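Local coordinates for protein putative Ribokinase II (Escherichia coli O6, PDB 3IQ0) that probably phosphorylates a sugar or related substrate with ATP and magnesium, as a putative ribokinase of the pfkB carbohydrate kinase family, at residues D182-V187 with L202-H207; M17-G22 with P28-G33. All blocks are in the same frame, centred on the assembly; numbering follows the deposited sequence.

Contact 1 of 2, residues D182-V187 with L202-H207; sequences DALHFV and LLLSPH
Leu-204, third residue of a type I beta turn running from Leu-202 to Ser-205, packs against Leu-184 and His-185 on helix 178-189 in the alpha/beta body of this ribokinase-like fold. The apolar part runs through one methyl: CD2 of Leu-204 lies 3.7 Å from CB of Leu-184. That same methyl sits over a face of the His-185 imidazole in a CH-pi contact, 4.3 Å from CD2 to the ring centroid and 20° off the ring normal, displaced toward the rim. His-185 has CG beside its backbone N (chi1 -88°), which carries the ring across to the turn, where the imidazole and the leucine branch run antiparallel alongside each other. Leu-184 and Leu-204 both also rest on Phe-166 of strand 163-167, tying helix and turn to the central sheet. Hydrogen bonds stay within the loop: Ser-205 N to Leu-202 O (3.0 Å) closes the beta turn, and the Ser-205 side chain opens an ST turn, OG accepting from His-207 N at 3.2 Å. No hydrogen bond crosses between the segments; the closest approach is by a ring carbon, His-185 CE1 standing 2.9 Å from the carbonyl O of Leu-204.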
ATOM      1  N   ASP B 182      15.145  15.924 -17.127  1.00 57.81           N
ATOM      2  CA  ASP B 182      16.565  15.859 -17.456  1.00 56.64           C
ATOM      3  C   ASP B 182      17.140  14.459 -17.288  1.00 55.21           C
ATOM      4  O   ASP B 182      17.949  14.018 -18.099  1.00 55.08           O
ATOM      5  CB  ASP B 182      17.359  16.844 -16.595  1.00 57.06           C
ATOM      6  CG  ASP B 182      17.029  18.286 -16.906  1.00 57.77           C
ATOM      7  OD1 ASP B 182      16.503  18.547 -18.008  1.00 58.52           O
ATOM      8  OD2 ASP B 182      17.309  19.156 -16.053  1.00 57.96           O
ATOM      9  N   ALA B 183      16.727  13.767 -16.231  1.00 53.39           N
ATOM     10  CA  ALA B 183      17.197  12.409 -15.976  1.00 51.84           C
ATOM     11  C   ALA B 183      16.942  11.543 -17.207  1.00 50.00           C
ATOM     12  O   ALA B 183      17.811  10.799 -17.650  1.00 49.11           O
ATOM     13  CB  ALA B 183      16.477  11.827 -14.771  1.00 52.40           C
ATOM     14  N   LEU B 184      15.737  11.660 -17.754  1.00 48.49           N
ATOM     15  CA  LEU B 184      15.334  10.906 -18.935  1.00 46.99           C
ATOM     16  C   LEU B 184      16.178  11.277 -20.152  1.00 46.38           C
ATOM     17  O   LEU B 184      16.609  10.405 -20.908  1.00 45.80           O
ATOM     18  CB  LEU B 184      13.854  11.162 -19.226  1.00 47.30           C
ATOM     19  CG  LEU B 184      12.882  10.714 -18.130  1.00 47.19           C
ATOM     20  CD1 LEU B 184      11.493  11.239 -18.433  1.00 46.85           C
ATOM     21  CD2 LEU B 184      12.876   9.189 -18.035  1.00 46.90           C
ATOM     22  N   HIS B 185      16.406  12.573 -20.350  1.00 44.58           N
ATOM     23  CA  HIS B 185      17.216  13.019 -21.476  1.00 43.41           C
ATOM     24  C   HIS B 185      18.648  12.569 -21.256  1.00 41.81           C
ATOM     25  O   HIS B 185      19.370  12.274 -22.203  1.00 41.50           O
ATOM     26  CB  HIS B 185      17.145  14.540 -21.618  1.00 43.70           C
ATOM     27  CG  HIS B 185      16.009  15.007 -22.471  1.00 44.70           C
ATOM     28  ND1 HIS B 185      16.019  14.896 -23.844  1.00 45.22           N
ATOM     29  CD2 HIS B 185      14.812  15.549 -22.145  1.00 45.72           C
ATOM     30  CE1 HIS B 185      14.876  15.351 -24.328  1.00 45.96           C
ATOM     31  NE2 HIS B 185      14.127  15.753 -23.319  1.00 46.53           N
ATOM     32  N   PHE B 186      19.045  12.507 -19.991  1.00 40.26           N
ATOM     33  CA  PHE B 186      20.384  12.075 -19.633  1.00 38.92           C
ATOM     34  C   PHE B 186      20.575  10.632 -20.090  1.00 37.62           C
ATOM     35  O   PHE B 186      21.544  10.303 -20.779  1.00 35.01           O
ATOM     36  CB  PHE B 186      20.569  12.157 -18.122  1.00 41.48           C
ATOM     37  CG  PHE B 186      21.918  11.699 -17.652  1.00 43.76           C
ATOM     38  CD1 PHE B 186      22.973  12.596 -17.539  1.00 45.31           C
ATOM     39  CD2 PHE B 186      22.139  10.363 -17.340  1.00 45.81           C
ATOM     40  CE1 PHE B 186      24.233  12.167 -17.122  1.00 46.50           C
ATOM     41  CE2 PHE B 186      23.395   9.923 -16.924  1.00 46.82           C
ATOM     42  CZ  PHE B 186      24.442  10.827 -16.814  1.00 46.42           C
ATOM     43  N   VAL B 187      19.645   9.771 -19.691  1.00 35.54           N
ATOM     44  CA  VAL B 187      19.703   8.359 -20.048  1.00 32.67           C
ATOM     45  C   VAL B 187      19.686   8.158 -21.557  1.00 33.21           C
ATOM     46  O   VAL B 187      20.403   7.308 -22.084  1.00 32.38           O
ATOM     47  CB  VAL B 187      18.522   7.586 -19.428  1.00 33.78           C
ATOM     48  CG1 VAL B 187      18.510   6.151 -19.942  1.00 31.81           C
ATOM     49  CG2 VAL B 187      18.632   7.607 -17.905  1.00 31.05           C
ATOM     50  N   LEU B 202       7.786  11.094 -29.549  1.00 37.31           N
ATOM     51  CA  LEU B 202       8.102  12.516 -29.534  1.00 39.43           C
ATOM     52  C   LEU B 202       8.405  13.082 -28.147  1.00 40.18           C
ATOM     53  O   LEU B 202       8.977  14.164 -28.030  1.00 40.46           O
ATOM     54  CB  LEU B 202       6.950  13.302 -30.168  1.00 39.01           C
ATOM     55  CG  LEU B 202       6.516  12.871 -31.574  1.00 40.27           C
ATOM     56  CD1 LEU B 202       5.240  13.600 -31.956  1.00 41.97           C
ATOM     57  CD2 LEU B 202       7.622  13.162 -32.579  1.00 39.11           C
ATOM     58  N   LEU B 203       8.043  12.348 -27.101  1.00 40.90           N
ATOM     59  CA  LEU B 203       8.256  12.818 -25.734  1.00 42.11           C
ATOM     60  C   LEU B 203       9.629  13.420 -25.459  1.00 43.67           C
ATOM     61  O   LEU B 203       9.731  14.591 -25.104  1.00 43.91           O
ATOM     62  CB  LEU B 203       7.987  11.687 -24.735  1.00 42.34           C
ATOM     63  CG  LEU B 203       6.613  11.002 -24.800  1.00 41.93           C
ATOM     64  CD1 LEU B 203       6.474  10.048 -23.633  1.00 42.97           C
ATOM     65  CD2 LEU B 203       5.494  12.030 -24.772  1.00 41.29           C
ATOM     66  N   LEU B 204      10.682  12.625 -25.621  1.00 45.20           N
ATOM     67  CA  LEU B 204      12.039  13.093 -25.362  1.00 45.54           C
ATOM     68  C   LEU B 204      12.699  13.705 -26.593  1.00 46.29           C
ATOM     69  O   LEU B 204      13.919  13.855 -26.638  1.00 46.52           O
ATOM     70  CB  LEU B 204      12.901  11.934 -24.857  1.00 45.84           C
ATOM     71  CG  LEU B 204      12.407  11.216 -23.598  1.00 46.35           C
ATOM     72  CD1 LEU B 204      13.325  10.044 -23.265  1.00 45.61           C
ATOM     73  CD2 LEU B 204      12.349  12.201 -22.448  1.00 46.21           C
ATOM     74  N   SER B 205      11.894  14.057 -27.587  1.00 47.18           N
ATOM     75  CA  SER B 205      12.409  14.636 -28.818  1.00 48.03           C
ATOM     76  C   SER B 205      12.018  16.103 -28.959  1.00 50.32           C
ATOM     77  O   SER B 205      10.966  16.523 -28.477  1.00 49.03           O
ATOM     78  CB  SER B 205      11.881  13.853 -30.022  1.00 48.16           C
ATOM     79  OG  SER B 205      12.355  14.392 -31.244  1.00 46.13           O
ATOM     80  N   PRO B 206      12.870  16.903 -29.622  1.00 52.05           N
ATOM     81  CA  PRO B 206      12.610  18.330 -29.831  1.00 52.99           C
ATOM     82  C   PRO B 206      11.735  18.524 -31.067  1.00 53.92           C
ATOM     83  O   PRO B 206      11.114  19.570 -31.251  1.00 54.23           O
ATOM     84  CB  PRO B 206      14.009  18.897 -30.026  1.00 53.55           C
ATOM     85  CG  PRO B 206      14.664  17.811 -30.833  1.00 52.62           C
ATOM     86  CD  PRO B 206      14.219  16.546 -30.106  1.00 52.08           C
ATOM     87  N   HIS B 207      11.700  17.501 -31.914  1.00 54.57           N
ATOM     88  CA  HIS B 207      10.921  17.543 -33.138  1.00 55.51           C
ATOM     89  C   HIS B 207       9.461  17.184 -32.882  1.00 55.35           C
ATOM     90  O   HIS B 207       9.113  16.719 -31.798  1.00 55.84           O
ATOM     91  CB  HIS B 207      11.557  16.606 -34.168  1.00 56.96           C
ATOM     92  CG  HIS B 207      12.995  16.918 -34.438  1.00 59.18           C
ATOM     93  ND1 HIS B 207      14.011  16.016 -34.204  1.00 60.12           N
ATOM     94  CD2 HIS B 207      13.591  18.053 -34.872  1.00 59.63           C
ATOM     95  CE1 HIS B 207      15.171  16.584 -34.478  1.00 60.83           C
ATOM     96  NE2 HIS B 207      14.945  17.821 -34.886  1.00 61.06           N
TER

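Contact 2 of 2, residues M17-G22 with P28-G33; sequences MASKIG and PGIWNG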
HETATM    1  N   MSE B  17      -6.056  -7.609  -8.704  1.00 24.39           N
HETATM    2  CA  MSE B  17      -7.057  -7.284  -9.722  1.00 26.74           C
HETATM    3  C   MSE B  17      -8.520  -7.450  -9.335  1.00 25.49           C
HETATM    4  O   MSE B  17      -8.890  -8.390  -8.644  1.00 26.21           O
HETATM    5  CB  MSE B  17      -6.805  -8.132 -10.976  1.00 30.67           C
HETATM    6  CG  MSE B  17      -5.493  -7.846 -11.693  1.00 38.91           C
HETATM    7 SE   MSE B  17      -5.080  -9.180 -13.045  1.00 47.99          SE
HETATM    8  CE  MSE B  17      -3.572  -9.970 -12.171  1.00 45.45           C
ATOM      9  N   ALA B  18      -9.350  -6.535  -9.812  1.00 26.17           N
ATOM     10  CA  ALA B  18     -10.778  -6.613  -9.551  1.00 28.77           C
ATOM     11  C   ALA B  18     -11.265  -7.877 -10.253  1.00 29.80           C
ATOM     12  O   ALA B  18     -10.853  -8.168 -11.379  1.00 26.90           O
ATOM     13  CB  ALA B  18     -11.477  -5.394 -10.119  1.00 30.15           C
ATOM     14  N   SER B  19     -12.136  -8.628  -9.588  1.00 29.75           N
ATOM     15  CA  SER B  19     -12.659  -9.860 -10.163  1.00 32.21           C
ATOM     16  C   SER B  19     -13.676  -9.613 -11.274  1.00 32.40           C
ATOM     17  O   SER B  19     -13.879 -10.476 -12.126  1.00 33.35           O
ATOM     18  CB  SER B  19     -13.314 -10.712  -9.078  1.00 32.47           C
ATOM     19  OG  SER B  19     -14.494 -10.088  -8.611  1.00 32.95           O
ATOM     20  N   LYS B  20     -14.311  -8.442 -11.274  1.00 32.43           N
ATOM     21  CA  LYS B  20     -15.319  -8.138 -12.285  1.00 33.30           C
ATOM     22  C   LYS B  20     -15.158  -6.786 -12.958  1.00 33.15           C
ATOM     23  O   LYS B  20     -14.678  -5.829 -12.354  1.00 32.46           O
ATOM     24  CB  LYS B  20     -16.726  -8.188 -11.681  1.00 36.50           C
ATOM     25  CG  LYS B  20     -17.088  -9.467 -10.955  1.00 41.26           C
ATOM     26  CD  LYS B  20     -18.593  -9.553 -10.785  1.00 44.63           C
ATOM     27  CE  LYS B  20     -18.972 -10.445  -9.622  1.00 48.77           C
ATOM     28  NZ  LYS B  20     -18.555  -9.829  -8.328  1.00 49.30           N
ATOM     29  N   ILE B  21     -15.581  -6.713 -14.217  1.00 33.66           N
ATOM     30  CA  ILE B  21     -15.512  -5.467 -14.964  1.00 34.02           C
ATOM     31  C   ILE B  21     -16.591  -4.561 -14.393  1.00 34.64           C
ATOM     32  O   ILE B  21     -17.720  -4.995 -14.160  1.00 36.89           O
ATOM     33  CB  ILE B  21     -15.777  -5.679 -16.476  1.00 35.53           C
ATOM     34  CG1 ILE B  21     -14.588  -6.382 -17.130  1.00 36.35           C
ATOM     35  CG2 ILE B  21     -15.993  -4.338 -17.162  1.00 36.25           C
ATOM     36  CD1 ILE B  21     -14.324  -7.774 -16.614  1.00 37.83           C
ATOM     37  N   GLY B  22     -16.238  -3.303 -14.157  1.00 33.96           N
ATOM     38  CA  GLY B  22     -17.192  -2.364 -13.604  1.00 33.71           C
ATOM     39  C   GLY B  22     -17.150  -2.336 -12.085  1.00 32.76           C
ATOM     40  O   GLY B  22     -17.956  -1.657 -11.449  1.00 33.35           O
ATOM     41  N   PRO B  28     -17.178  -2.879  -1.234  1.00 28.73           N
ATOM     42  CA  PRO B  28     -16.603  -4.208  -1.029  1.00 27.83           C
ATOM     43  C   PRO B  28     -16.894  -5.142  -2.200  1.00 28.67           C
ATOM     44  O   PRO B  28     -17.943  -5.057  -2.840  1.00 28.40           O
ATOM     45  CB  PRO B  28     -17.244  -4.665   0.275  1.00 27.31           C
ATOM     46  CG  PRO B  28     -18.562  -3.959   0.272  1.00 30.18           C
ATOM     47  CD  PRO B  28     -18.214  -2.585  -0.229  1.00 28.94           C
ATOM     48  N   GLY B  29     -15.949  -6.030  -2.482  1.00 28.81           N
ATOM     49  CA  GLY B  29     -16.122  -6.956  -3.579  1.00 28.06           C
ATOM     50  C   GLY B  29     -15.062  -8.022  -3.521  1.00 27.97           C
ATOM     51  O   GLY B  29     -14.428  -8.215  -2.483  1.00 27.44           O
ATOM     52  N   ILE B  30     -14.857  -8.717  -4.634  1.00 26.85           N
ATOM     53  CA  ILE B  30     -13.855  -9.766  -4.677  1.00 26.75           C
ATOM     54  C   ILE B  30     -12.675  -9.341  -5.543  1.00 26.46           C
ATOM     55  O   ILE B  30     -12.858  -8.755  -6.612  1.00 25.16           O
ATOM     56  CB  ILE B  30     -14.454 -11.075  -5.227  1.00 28.00           C
ATOM     57  CG1 ILE B  30     -15.603 -11.538  -4.328  1.00 29.43           C
ATOM     58  CG2 ILE B  30     -13.380 -12.146  -5.292  1.00 30.21           C
ATOM     59  CD1 ILE B  30     -16.382 -12.722  -4.881  1.00 31.18           C
ATOM     60  N   TRP B  31     -11.469  -9.627  -5.066  1.00 24.86           N
ATOM     61  CA  TRP B  31     -10.251  -9.280  -5.789  1.00 26.58           C
ATOM     62  C   TRP B  31      -9.386 -10.520  -5.960  1.00 25.20           C
ATOM     63  O   TRP B  31      -9.465 -11.452  -5.165  1.00 27.86           O
ATOM     64  CB  TRP B  31      -9.462  -8.200  -5.032  1.00 25.89           C
ATOM     65  CG  TRP B  31     -10.237  -6.939  -4.817  1.00 26.03           C
ATOM     66  CD1 TRP B  31     -11.243  -6.737  -3.913  1.00 24.64           C
ATOM     67  CD2 TRP B  31     -10.130  -5.727  -5.576  1.00 26.87           C
ATOM     68  NE1 TRP B  31     -11.772  -5.477  -4.067  1.00 24.67           N
ATOM     69  CE2 TRP B  31     -11.110  -4.836  -5.080  1.00 24.30           C
ATOM     70  CE3 TRP B  31      -9.304  -5.310  -6.631  1.00 25.25           C
ATOM     71  CZ2 TRP B  31     -11.286  -3.551  -5.603  1.00 23.70           C
ATOM     72  CZ3 TRP B  31      -9.482  -4.027  -7.152  1.00 26.01           C
ATOM     73  CH2 TRP B  31     -10.466  -3.167  -6.635  1.00 26.81           C
ATOM     74  N   ASN B  32      -8.563 -10.532  -7.002  1.00 26.29           N
ATOM     75  CA  ASN B  32      -7.688 -11.666  -7.262  1.00 26.32           C
ATOM     76  C   ASN B  32      -6.229 -11.231  -7.195  1.00 25.31           C
ATOM     77  O   ASN B  32      -5.845 -10.232  -7.795  1.00 26.61           O
ATOM     78  CB  ASN B  32      -7.977 -12.263  -8.644  1.00 28.21           C
ATOM     79  CG  ASN B  32      -9.434 -12.645  -8.824  1.00 32.58           C
ATOM     80  OD1 ASN B  32     -10.031 -13.295  -7.960  1.00 34.50           O
ATOM     81  ND2 ASN B  32     -10.013 -12.249  -9.955  1.00 33.82           N
ATOM     82  N   GLY B  33      -5.423 -12.003  -6.477  1.00 23.76           N
ATOM     83  CA  GLY B  33      -4.017 -11.681  -6.340  1.00 22.18           C
ATOM     84  C   GLY B  33      -3.448 -12.272  -5.066  1.00 22.47           C
ATOM     85  O   GLY B  33      -4.109 -13.094  -4.421  1.00 23.62           O
TER
HETATM   86  O   HOH W   1     -16.201  -8.556  -7.081  1.00 33.22           O
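Met-17, a selenomethionine here, and Asn-32 form an antiparallel hydrogen-bonded pair in the beta hairpin of strands 13-18 and 29-37. Met-17 N donates to Asn-32 O at 2.8 Å, and Asn-32 N returns a straighter bond to Met-17 O at 2.7 Å, 167° at the hydrogen and in the carbonyl plane. In the next, non-hydrogen-bonded pair, Ala-18 meets Trp-31 on the other sheet face from Met-17 and Asn-32. Ala-18 CB lies 3.8 Å from Trp-31 CZ3, an off-centre CH-pi contact with the six-membered ring. With CG beside its own backbone N (chi1 -59°), the indole leans toward the neighbouring strand, CE3 of Trp-31 coming within 3.4 Å of Ala-18 N.

Just past the end of strand 13-18, Ser-19 N donates to Ile-30 O at 3.1 Å. Ser-19 OG, set between its backbone N and carbonyl carbon (chi1 68°), also approaches Ile-30 O and touches Ile-30 CB. Water 1 gathers this end: it donates to Ser-19 OG at 2.8 Å and accepts from Ile-30 N and Lys-20 NZ, so that it bridges Ser-19 and the Lys-20 ammonium to the backbone of strand 29-37. Gln-23, in the hairpin loop, adds a second clamp, with NE2 bonded to Ile-30 O and OE1 to Lys-20 N and Ser-19 OG.

Trp-31 NE1 bonds to Gly-33 O of the second subunit, and Gly-33 O here receives the reciprocal bond. Strand 29-37, outermost in its four-stranded sheet within the chain, pairs antiparallel with a strand of that subunit through 29-33, carrying the sheet across the dimer interface; on its other flank, strand 13-18 separates it from strand 92-96, where Ala-18 bonds to Val-96 through the backbone.

In the fold
The two contacts share no secondary-structure element and stand apart, their centres about 37 Å from each other and their nearest atoms about 25 Å. Contact 1 belongs to the alpha/beta body: a buried, mostly apolar join of a helix and a turn, with the Leu-184 side chain about 13 Å from bound ATP. Contact 2 is partly buried, farther from the chain centre, and lies in the smaller four-stranded sheet, the place of the lid in ribokinase-like kinases. There the backbone does much of the work, aided by serine, water and lysine. Contact 1 touches no other protein chain, whereas contact 2 is built into the dimer interface.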